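Local coordinates for protein transcriptional regulator (Aquifex aeolicus, PDB 2EH3) that probably binds DNA as a transcriptional regulator of the TetR/AcrR family and holds magnesium ions on its C-terminal domain, at residues A[118-123]-A[133-138]; A[63-68]-A[78-83]; A[144-149]-A[158-163]. All blocks are in the same frame, centred on the assembly; numbering follows the deposited sequence.

How the contacts relate
Contacts 1 and 2 are buried and largely apolar, contact 1 with a polar margin at Ser135 and Glu120, whereas contact 3 is only partly buried. Contact 1 and contact 2 touch where Phe119 CA packs 3.7 Å from Phe65 CE1. Contact 1 and contact 3 share helix 131-152 without touching within the chain; across the dimer, however, Tyr149 and Lys163 of contact 3 bind Glu136 from segment 133-138 of the second subunit. The core of contact 2 is leucine and aromatic packing, yet glutamates of the same helix bind magnesium. Lys161 of contact 3 reaches that site, its NZ 2.8 Å from Glu82 OE2 in a salt bridge. Contact 3 itself pairs aromatic rings with a lysine stem.

Contact 1: A[118-123]-A[133-138]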
loop_
_atom_site.group_PDB
_atom_site.type_symbol
_atom_site.label_atom_id
_atom_site.label_comp_id
_atom_site.label_asym_id
_atom_site.label_seq_id
_atom_site.Cartn_x
_atom_site.Cartn_y
_atom_site.Cartn_z
ATOM N N ARG A 118 3.051 12.988 13.789
ATOM C CA ARG A 118 4.347 13.314 14.370
ATOM C C ARG A 118 5.308 13.906 13.356
ATOM O O ARG A 118 6.069 14.837 13.660
ATOM C CB ARG A 118 4.967 12.067 15.001
ATOM C CG ARG A 118 4.184 11.607 16.181
ATOM C CD ARG A 118 4.762 10.326 16.736
ATOM N NE ARG A 118 3.966 9.836 17.862
ATOM C CZ ARG A 118 4.155 10.229 19.119
ATOM N NH1 ARG A 118 5.107 11.109 19.402
ATOM N NH2 ARG A 118 3.397 9.735 20.081
ATOM N N PHE A 119 5.303 13.360 12.147
ATOM C CA PHE A 119 6.159 13.867 11.118
ATOM C C PHE A 119 5.739 15.302 10.776
ATOM O O PHE A 119 6.581 16.193 10.579
ATOM C CB PHE A 119 6.061 12.946 9.900
ATOM C CG PHE A 119 7.011 13.293 8.809
ATOM C CD1 PHE A 119 8.301 13.750 9.081
ATOM C CD2 PHE A 119 6.607 13.138 7.478
ATOM C CE1 PHE A 119 9.184 14.047 8.043
ATOM C CE2 PHE A 119 7.472 13.429 6.442
ATOM C CZ PHE A 119 8.762 13.883 6.718
ATOM N N GLU A 120 4.435 15.526 10.698
ATOM C CA GLU A 120 3.947 16.874 10.398
ATOM C C GLU A 120 4.412 17.866 11.426
ATOM O O GLU A 120 4.880 18.966 11.062
ATOM C CB GLU A 120 2.418 16.929 10.355
ATOM C CG GLU A 120 1.905 16.510 9.045
ATOM C CD GLU A 120 0.497 16.941 8.793
ATOM O OE1 GLU A 120 0.021 16.522 7.728
ATOM O OE2 GLU A 120 -0.136 17.677 9.615
ATOM N N LYS A 121 4.280 17.495 12.705
ATOM C CA LYS A 121 4.685 18.374 13.808
ATOM C C LYS A 121 6.154 18.737 13.662
ATOM O O LYS A 121 6.546 19.878 13.859
ATOM C CB LYS A 121 4.449 17.696 15.160
ATOM C CG LYS A 121 2.958 17.563 15.508
ATOM C CD LYS A 121 2.715 17.067 16.934
ATOM C CE LYS A 121 1.289 16.498 17.096
ATOM N NZ LYS A 121 0.219 17.389 16.545
ATOM N N PHE A 122 6.974 17.743 13.363
ATOM C CA PHE A 122 8.407 17.984 13.153
ATOM C C PHE A 122 8.640 18.961 11.986
ATOM O O PHE A 122 9.464 19.901 12.062
ATOM C CB PHE A 122 9.086 16.623 12.902
ATOM C CG PHE A 122 10.467 16.720 12.322
ATOM C CD1 PHE A 122 11.582 16.891 13.156
ATOM C CD2 PHE A 122 10.663 16.648 10.944
ATOM C CE1 PHE A 122 12.854 16.983 12.606
ATOM C CE2 PHE A 122 11.943 16.741 10.378
ATOM C CZ PHE A 122 13.038 16.908 11.222
ATOM N N LEU A 123 7.910 18.781 10.892
ATOM C CA LEU A 123 8.091 19.658 9.746
ATOM C C LEU A 123 7.529 21.057 9.923
ATOM O O LEU A 123 7.941 21.958 9.206
ATOM C CB LEU A 123 7.474 19.029 8.504
ATOM C CG LEU A 123 8.205 17.787 7.987
ATOM C CD1 LEU A 123 7.335 17.136 6.944
ATOM C CD2 LEU A 123 9.574 18.161 7.410
ATOM N N ILE A 133 1.717 19.206 3.170
ATOM C CA ILE A 133 1.974 18.684 1.824
ATOM C C ILE A 133 3.175 17.739 1.830
ATOM O O ILE A 133 3.130 16.633 1.275
ATOM C CB ILE A 133 2.287 19.859 0.827
ATOM C CG1 ILE A 133 1.133 20.864 0.819
ATOM C CG2 ILE A 133 2.556 19.304 -0.571
ATOM C CD1 ILE A 133 1.424 22.161 0.092
ATOM N N LEU A 134 4.245 18.188 2.463
ATOM C CA LEU A 134 5.469 17.396 2.512
ATOM C C LEU A 134 5.253 16.080 3.223
ATOM O O LEU A 134 5.840 15.057 2.839
ATOM C CB LEU A 134 6.559 18.175 3.248
ATOM C CG LEU A 134 7.208 19.332 2.496
ATOM C CD1 LEU A 134 8.003 20.234 3.484
ATOM C CD2 LEU A 134 8.110 18.749 1.405
ATOM N N SER A 135 4.410 16.068 4.253
ATOM C CA SER A 135 4.210 14.814 4.968
ATOM C C SER A 135 3.569 13.768 4.059
ATOM O O SER A 135 3.955 12.602 4.130
ATOM C CB SER A 135 3.350 15.014 6.230
ATOM O OG SER A 135 1.991 15.290 5.901
ATOM N N GLU A 136 2.615 14.182 3.213
ATOM C CA GLU A 136 1.930 13.299 2.281
ATOM C C GLU A 136 2.912 12.776 1.240
ATOM O O GLU A 136 2.973 11.559 0.951
ATOM C CB GLU A 136 0.822 14.048 1.545
ATOM C CG GLU A 136 -0.252 14.670 2.444
ATOM C CD GLU A 136 -1.360 13.713 2.820
ATOM O OE1 GLU A 136 -1.250 12.493 2.519
ATOM O OE2 GLU A 136 -2.331 14.186 3.439
ATOM N N ILE A 137 3.672 13.701 0.664
ATOM C CA ILE A 137 4.651 13.333 -0.355
ATOM C C ILE A 137 5.700 12.360 0.184
ATOM O O ILE A 137 5.966 11.299 -0.401
ATOM C CB ILE A 137 5.420 14.560 -0.863
ATOM C CG1 ILE A 137 4.475 15.519 -1.619
ATOM C CG2 ILE A 137 6.558 14.091 -1.774
ATOM C CD1 ILE A 137 5.085 16.900 -1.883
ATOM N N ILE A 138 6.309 12.734 1.296
ATOM C CA ILE A 138 7.384 11.928 1.843
ATOM C C ILE A 138 6.924 10.594 2.386
ATOM O O ILE A 138 7.583 9.576 2.148
ATOM C CB ILE A 138 8.155 12.750 2.879
ATOM C CG1 ILE A 138 8.813 13.928 2.146
ATOM C CG2 ILE A 138 9.229 11.890 3.557
ATOM C CD1 ILE A 138 9.453 14.959 3.068
#
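Ser135 and Phe119 carry most of the junction between helix 105-126 and helix 131-152, whose short segments cross at 131°, and Phe119 CE2 lies 3.8 Å from Ser135 CA, oblique to the ring. The small serine is consistent with close backbones, the CA atoms of Glu120 and Ser135 lying 5.8 Å apart. Ser135 CB packs 3.5 Å from Glu120 CG. The serine hydroxyl, between the backbone N and the carbonyl carbon (chi1 71°), is hydrogen-bonded to Glu132 O on its own helix; Glu120 OE1, 3.0 Å from Ser135 OG, is a second possible acceptor of the same proton, so that bond is not settled. Phe119 projects with CG anti to its backbone N (chi1 -174°) and crosses Ile138 at about a right angle. Ile138 CB lies at the ring edge, near its plane, 3.7 Å from Phe119 CE2. Leu123 CD1 lies 3.5 Å above a face of the Phe119 ring, offset toward the rim. The same methyl comes within 3.9 Å of Leu134 CB. Leu77 of helix 73-86 touches both Phe119 and Ile138, Phe65 of helix 46-67 packs on Phe119, and Leu134 meets Ile171 of helix 157-171 and Leu170 of the second subunit.

Contact 2: A[63-68]-A[78-83]; sequences SLFEEN and EMFLEV. With MG (magnesium ion), chain C; MG (magnesium ion), chain B.
Leu64 on helix 46-67 meets Met79, Phe80 and Val83 in turn on helix 73-86, while Glu78, ahead of them, serves the metals. The Glu78 carboxylate bridges two magnesium ions, OE1 lying 2.3 Å from the ion of chain B, which Glu75 also binds, and OE2 bonding the ion of chain C. Met79, here a selenomethionine, slides past Leu64 in the opposite direction, and its CG lies only 3.3 Å from Leu64 CD1, tighter than ordinary van der Waals contact. Phe80 crosses Leu64 at about a right angle, its CB 4.2 Å from the second methyl, Leu64 CD2. The Phe80 ring takes the edge of Phe65 on its face in a T-shaped stack, with centroids 5.8 Å apart and planes at 64°. The two segments run nearly antiparallel, at 155°. In the TetR family the helix corresponding to 46-67 joins the DNA-binding domain to the C-terminal domain, so this packing probably lies on that connection. Glu82, one turn after Glu78, adds OE2 to the chain C magnesium at 2.5 Å, and a water on the same ion donates a hydrogen bond to Glu82 OE1. Val83 CG2 approaches Leu64 CD1 to 3.7 Å, and Ile61 touches the valine too.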
loop_
_atom_site.group_PDB
_atom_site.type_symbol
_atom_site.label_atom_id
_atom_site.label_comp_id
_atom_site.label_asym_id
_atom_site.label_seq_id
_atom_site.Cartn_x
_atom_site.Cartn_y
_atom_site.Cartn_z
ATOM N N SER A 63 9.855 6.690 19.625
ATOM C CA SER A 63 11.191 7.001 20.157
ATOM C C SER A 63 12.063 7.685 19.116
ATOM O O SER A 63 12.784 8.640 19.426
ATOM C CB SER A 63 11.899 5.723 20.622
ATOM O OG SER A 63 11.265 5.227 21.776
ATOM N N LEU A 64 12.012 7.185 17.883
ATOM C CA LEU A 64 12.791 7.764 16.803
ATOM C C LEU A 64 12.480 9.261 16.661
ATOM O O LEU A 64 13.393 10.088 16.558
ATOM C CB LEU A 64 12.482 7.032 15.489
ATOM C CG LEU A 64 13.138 7.567 14.211
ATOM C CD1 LEU A 64 13.674 6.402 13.390
ATOM C CD2 LEU A 64 12.140 8.354 13.403
ATOM N N PHE A 65 11.197 9.607 16.643
ATOM C CA PHE A 65 10.823 11.001 16.506
ATOM C C PHE A 65 11.282 11.799 17.713
ATOM O O PHE A 65 11.818 12.887 17.554
ATOM C CB PHE A 65 9.304 11.156 16.365
ATOM C CG PHE A 65 8.802 10.918 14.980
ATOM C CD1 PHE A 65 9.107 11.803 13.959
ATOM C CD2 PHE A 65 8.028 9.793 14.689
ATOM C CE1 PHE A 65 8.651 11.576 12.666
ATOM C CE2 PHE A 65 7.569 9.567 13.396
ATOM C CZ PHE A 65 7.887 10.468 12.386
ATOM N N GLU A 66 11.086 11.257 18.909
ATOM C CA GLU A 66 11.455 12.006 20.120
ATOM C C GLU A 66 12.966 12.224 20.217
ATOM O O GLU A 66 13.430 13.320 20.565
ATOM C CB GLU A 66 10.969 11.269 21.386
ATOM C CG GLU A 66 9.443 11.173 21.555
ATOM C CD GLU A 66 9.031 10.327 22.770
ATOM O OE1 GLU A 66 9.835 9.472 23.209
ATOM O OE2 GLU A 66 7.899 10.498 23.282
ATOM N N GLU A 67 13.732 11.194 19.880
ATOM C CA GLU A 67 15.186 11.259 20.000
ATOM C C GLU A 67 15.936 11.969 18.891
ATOM O O GLU A 67 17.133 12.241 19.024
ATOM C CB GLU A 67 15.751 9.842 20.134
ATOM C CG GLU A 67 15.175 9.078 21.312
ATOM C CD GLU A 67 15.469 7.575 21.273
ATOM O OE1 GLU A 67 15.978 7.064 20.255
ATOM O OE2 GLU A 67 15.160 6.891 22.271
ATOM N N ASN A 68 15.242 12.279 17.801
ATOM C CA ASN A 68 15.868 12.905 16.655
ATOM C C ASN A 68 15.153 14.146 16.162
ATOM O O ASN A 68 15.312 14.538 15.004
ATOM C CB ASN A 68 15.980 11.883 15.524
ATOM C CG ASN A 68 16.763 10.660 15.943
ATOM O OD1 ASN A 68 16.200 9.619 16.297
ATOM N ND2 ASN A 68 18.075 10.795 15.938
ATOM N N GLU A 78 16.378 9.298 7.108
ATOM C CA GLU A 78 17.313 8.209 6.947
ATOM C C GLU A 78 17.184 7.241 8.128
ATOM O O GLU A 78 17.207 6.019 7.947
ATOM C CB GLU A 78 18.729 8.755 6.882
ATOM C CG GLU A 78 19.799 7.618 6.835
ATOM C CD GLU A 78 21.212 8.112 6.860
ATOM O OE1 GLU A 78 21.467 9.324 6.713
ATOM O OE2 GLU A 78 22.105 7.243 7.060
HETATM N N MSE A 79 17.030 7.781 9.328
HETATM C CA MSE A 79 16.891 6.943 10.519
HETATM C C MSE A 79 15.599 6.150 10.514
HETATM O O MSE A 79 15.562 4.990 10.937
HETATM C CB MSE A 79 16.934 7.828 11.758
HETATM C CG MSE A 79 16.871 7.066 13.042
HETATM SE SE MSE A 79 18.545 6.172 13.463
HETATM C CE MSE A 79 19.729 7.557 13.060
ATOM N N PHE A 80 14.547 6.801 10.029
ATOM C CA PHE A 80 13.210 6.205 9.924
ATOM C C PHE A 80 13.320 4.994 8.994
ATOM O O PHE A 80 12.839 3.916 9.312
ATOM C CB PHE A 80 12.247 7.306 9.377
ATOM C CG PHE A 80 10.750 7.001 9.491
ATOM C CD1 PHE A 80 10.270 5.816 10.047
ATOM C CD2 PHE A 80 9.833 7.928 8.998
ATOM C CE1 PHE A 80 8.893 5.553 10.111
ATOM C CE2 PHE A 80 8.446 7.673 9.059
ATOM C CZ PHE A 80 7.993 6.478 9.618
ATOM N N LEU A 81 13.958 5.170 7.838
ATOM C CA LEU A 81 14.133 4.050 6.919
ATOM C C LEU A 81 14.983 2.947 7.544
ATOM O O LEU A 81 14.688 1.769 7.380
ATOM C CB LEU A 81 14.775 4.540 5.613
ATOM C CG LEU A 81 15.221 3.446 4.626
ATOM C CD1 LEU A 81 14.056 2.612 4.130
ATOM C CD2 LEU A 81 15.931 4.128 3.442
ATOM N N GLU A 82 16.029 3.310 8.283
ATOM C CA GLU A 82 16.852 2.279 8.883
ATOM C C GLU A 82 16.043 1.418 9.869
ATOM O O GLU A 82 16.168 0.189 9.866
ATOM C CB GLU A 82 18.049 2.921 9.579
ATOM C CG GLU A 82 19.085 3.438 8.593
ATOM C CD GLU A 82 20.056 4.400 9.225
ATOM O OE1 GLU A 82 19.803 4.813 10.379
ATOM O OE2 GLU A 82 21.070 4.791 8.580
ATOM N N VAL A 83 15.218 2.064 10.696
ATOM C CA VAL A 83 14.394 1.327 11.655
ATOM C C VAL A 83 13.383 0.463 10.919
ATOM O O VAL A 83 13.234 -0.707 11.253
ATOM C CB VAL A 83 13.670 2.280 12.627
ATOM C CG1 VAL A 83 12.580 1.523 13.426
ATOM C CG2 VAL A 83 14.712 2.905 13.568
HETATM MG MG MG C . 22.896 6.406 9.089
HETATM MG MG MG B . 23.425 10.400 7.402
HETATM O O HOH W 1 21.019 7.249 10.237
HETATM O O HOH W 2 25.018 12.065 8.038
HETATM O O HOH W 3 23.958 10.806 5.147
#

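Contact 3: A[144-149]-A[158-163]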
loop_
_atom_site.group_PDB
_atom_site.type_symbol
_atom_site.label_atom_id
_atom_site.label_comp_id
_atom_site.label_asym_id
_atom_site.label_seq_id
_atom_site.Cartn_x
_atom_site.Cartn_y
_atom_site.Cartn_z
ATOM N N GLN A 144 6.342 3.761 -1.023
ATOM C CA GLN A 144 6.620 3.248 -2.369
ATOM C C GLN A 144 7.953 2.476 -2.331
ATOM O O GLN A 144 8.064 1.363 -2.856
ATOM C CB GLN A 144 6.726 4.413 -3.372
ATOM C CG GLN A 144 7.237 4.074 -4.783
ATOM C CD GLN A 144 6.150 3.611 -5.744
ATOM O OE1 GLN A 144 4.962 3.803 -5.498
ATOM N NE2 GLN A 144 6.560 3.023 -6.859
ATOM N N LEU A 145 8.963 3.060 -1.690
ATOM C CA LEU A 145 10.258 2.377 -1.627
ATOM C C LEU A 145 10.199 1.090 -0.829
ATOM O O LEU A 145 10.825 0.093 -1.203
ATOM C CB LEU A 145 11.331 3.277 -1.017
ATOM C CG LEU A 145 11.666 4.580 -1.739
ATOM C CD1 LEU A 145 12.720 5.302 -0.880
ATOM C CD2 LEU A 145 12.169 4.317 -3.149
ATOM N N ILE A 146 9.463 1.081 0.270
ATOM C CA ILE A 146 9.406 -0.140 1.065
ATOM C C ILE A 146 8.630 -1.218 0.339
ATOM O O ILE A 146 9.018 -2.383 0.331
ATOM C CB ILE A 146 8.738 0.126 2.427
ATOM C CG1 ILE A 146 9.603 1.083 3.246
ATOM C CG2 ILE A 146 8.512 -1.204 3.183
ATOM C CD1 ILE A 146 10.984 0.576 3.545
ATOM N N LEU A 147 7.503 -0.837 -0.254
ATOM C CA LEU A 147 6.681 -1.806 -0.958
ATOM C C LEU A 147 7.430 -2.442 -2.131
ATOM O O LEU A 147 7.369 -3.650 -2.367
ATOM C CB LEU A 147 5.411 -1.112 -1.456
ATOM C CG LEU A 147 4.400 -2.016 -2.130
ATOM C CD1 LEU A 147 3.797 -2.967 -1.107
ATOM C CD2 LEU A 147 3.324 -1.151 -2.729
ATOM N N HIS A 148 8.172 -1.641 -2.863
ATOM C CA HIS A 148 8.861 -2.193 -4.004
ATOM C C HIS A 148 10.217 -2.767 -3.771
ATOM O O HIS A 148 10.595 -3.714 -4.458
ATOM C CB HIS A 148 8.902 -1.147 -5.095
ATOM C CG HIS A 148 7.545 -0.880 -5.641
ATOM N ND1 HIS A 148 7.050 -1.555 -6.735
ATOM C CD2 HIS A 148 6.500 -0.193 -5.116
ATOM C CE1 HIS A 148 5.759 -1.303 -6.855
ATOM N NE2 HIS A 148 5.400 -0.480 -5.884
ATOM N N TYR A 149 10.931 -2.262 -2.778
ATOM C CA TYR A 149 12.293 -2.731 -2.579
ATOM C C TYR A 149 12.544 -3.462 -1.275
ATOM O O TYR A 149 13.690 -3.764 -0.932
ATOM C CB TYR A 149 13.253 -1.556 -2.756
ATOM C CG TYR A 149 13.077 -0.833 -4.085
ATOM C CD1 TYR A 149 13.251 -1.491 -5.309
ATOM C CD2 TYR A 149 12.713 0.515 -4.114
ATOM C CE1 TYR A 149 13.068 -0.831 -6.527
ATOM C CE2 TYR A 149 12.519 1.191 -5.326
ATOM C CZ TYR A 149 12.696 0.512 -6.534
ATOM O OH TYR A 149 12.555 1.136 -7.751
ATOM N N PRO A 158 21.517 -0.312 1.585
ATOM C CA PRO A 158 22.188 0.787 0.883
ATOM C C PRO A 158 21.447 1.294 -0.353
ATOM O O PRO A 158 21.463 2.495 -0.654
ATOM C CB PRO A 158 23.563 0.195 0.544
ATOM C CG PRO A 158 23.808 -0.726 1.734
ATOM C CD PRO A 158 22.454 -1.398 1.902
ATOM N N PHE A 159 20.827 0.374 -1.085
ATOM C CA PHE A 159 20.076 0.747 -2.261
ATOM C C PHE A 159 18.889 1.635 -1.872
ATOM O O PHE A 159 18.642 2.657 -2.495
ATOM C CB PHE A 159 19.552 -0.503 -2.983
ATOM C CG PHE A 159 18.674 -0.190 -4.155
ATOM C CD1 PHE A 159 19.235 0.217 -5.365
ATOM C CD2 PHE A 159 17.291 -0.285 -4.057
ATOM C CE1 PHE A 159 18.433 0.525 -6.458
ATOM C CE2 PHE A 159 16.466 0.024 -5.153
ATOM C CZ PHE A 159 17.041 0.426 -6.349
ATOM N N LEU A 160 18.146 1.219 -0.846
ATOM C CA LEU A 160 17.000 2.022 -0.428
ATOM C C LEU A 160 17.441 3.390 0.070
ATOM O O LEU A 160 16.799 4.400 -0.237
ATOM C CB LEU A 160 16.175 1.307 0.666
ATOM C CG LEU A 160 15.252 0.255 0.055
ATOM C CD1 LEU A 160 15.963 -1.070 0.064
ATOM C CD2 LEU A 160 13.933 0.190 0.811
ATOM N N LYS A 161 18.542 3.443 0.819
ATOM C CA LYS A 161 19.022 4.719 1.311
ATOM C C LYS A 161 19.447 5.657 0.203
ATOM O O LYS A 161 19.198 6.857 0.284
ATOM C CB LYS A 161 20.130 4.495 2.322
ATOM C CG LYS A 161 19.497 3.981 3.598
ATOM C CD LYS A 161 20.490 3.486 4.571
ATOM C CE LYS A 161 21.453 4.543 4.956
ATOM N NZ LYS A 161 22.186 3.953 6.117
ATOM N N GLU A 162 20.075 5.127 -0.843
ATOM C CA GLU A 162 20.448 5.955 -1.969
ATOM C C GLU A 162 19.188 6.544 -2.627
ATOM O O GLU A 162 19.135 7.736 -2.901
ATOM C CB GLU A 162 21.257 5.114 -2.972
ATOM C CG GLU A 162 21.760 5.908 -4.159
ATOM C CD GLU A 162 22.619 5.064 -5.089
ATOM O OE1 GLU A 162 23.779 4.769 -4.723
ATOM O OE2 GLU A 162 22.097 4.687 -6.148
ATOM N N LYS A 163 18.177 5.709 -2.863
ATOM C CA LYS A 163 16.931 6.184 -3.447
ATOM C C LYS A 163 16.277 7.259 -2.586
ATOM O O LYS A 163 15.835 8.288 -3.086
ATOM C CB LYS A 163 15.946 5.017 -3.614
ATOM C CG LYS A 163 16.495 3.903 -4.503
ATOM C CD LYS A 163 16.457 4.297 -5.955
ATOM C CE LYS A 163 15.145 3.863 -6.574
ATOM N NZ LYS A 163 15.101 4.235 -8.012
#
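In the antiparallel pair of the last two helices, 131-152 and 157-171, which in TetR-family proteins commonly builds the dimer interface, Tyr149 and Phe159 form an edge-to-face stack. Phe159 CE2 stands 3.5 Å above the plane of the Tyr149 ring, over its centre, and the ring planes meet at 78°. His148 CB lies over the centre of the opposite face, so the ring is sandwiched between the two. Lys163, bent at its second and third torsions, crosses Tyr149 at about a right angle and brings CE to 3.9 Å from Tyr149 OH. Nearer its base, Lys163 CB packs 3.9 Å from Leu145 CD2. Leu160 packs beside the stack: its CG lies 3.9 Å from Tyr149 CB, and its CD2 meets Ile146 CD1. Tyr149 OH hydrogen-bonds Glu136 OE2 of the second subunit, to which Lys163 NZ also makes a salt bridge. An alanine in place of Tyr149 would probably strand the Phe159 edge without its aromatic face and deprive that glutamate of one of its partners. Apolar packing thus closes the helix pair, while the phenol and ammonium ends both bind across the dimer, where the lysine would probably stabilise the carboxylate as an anion.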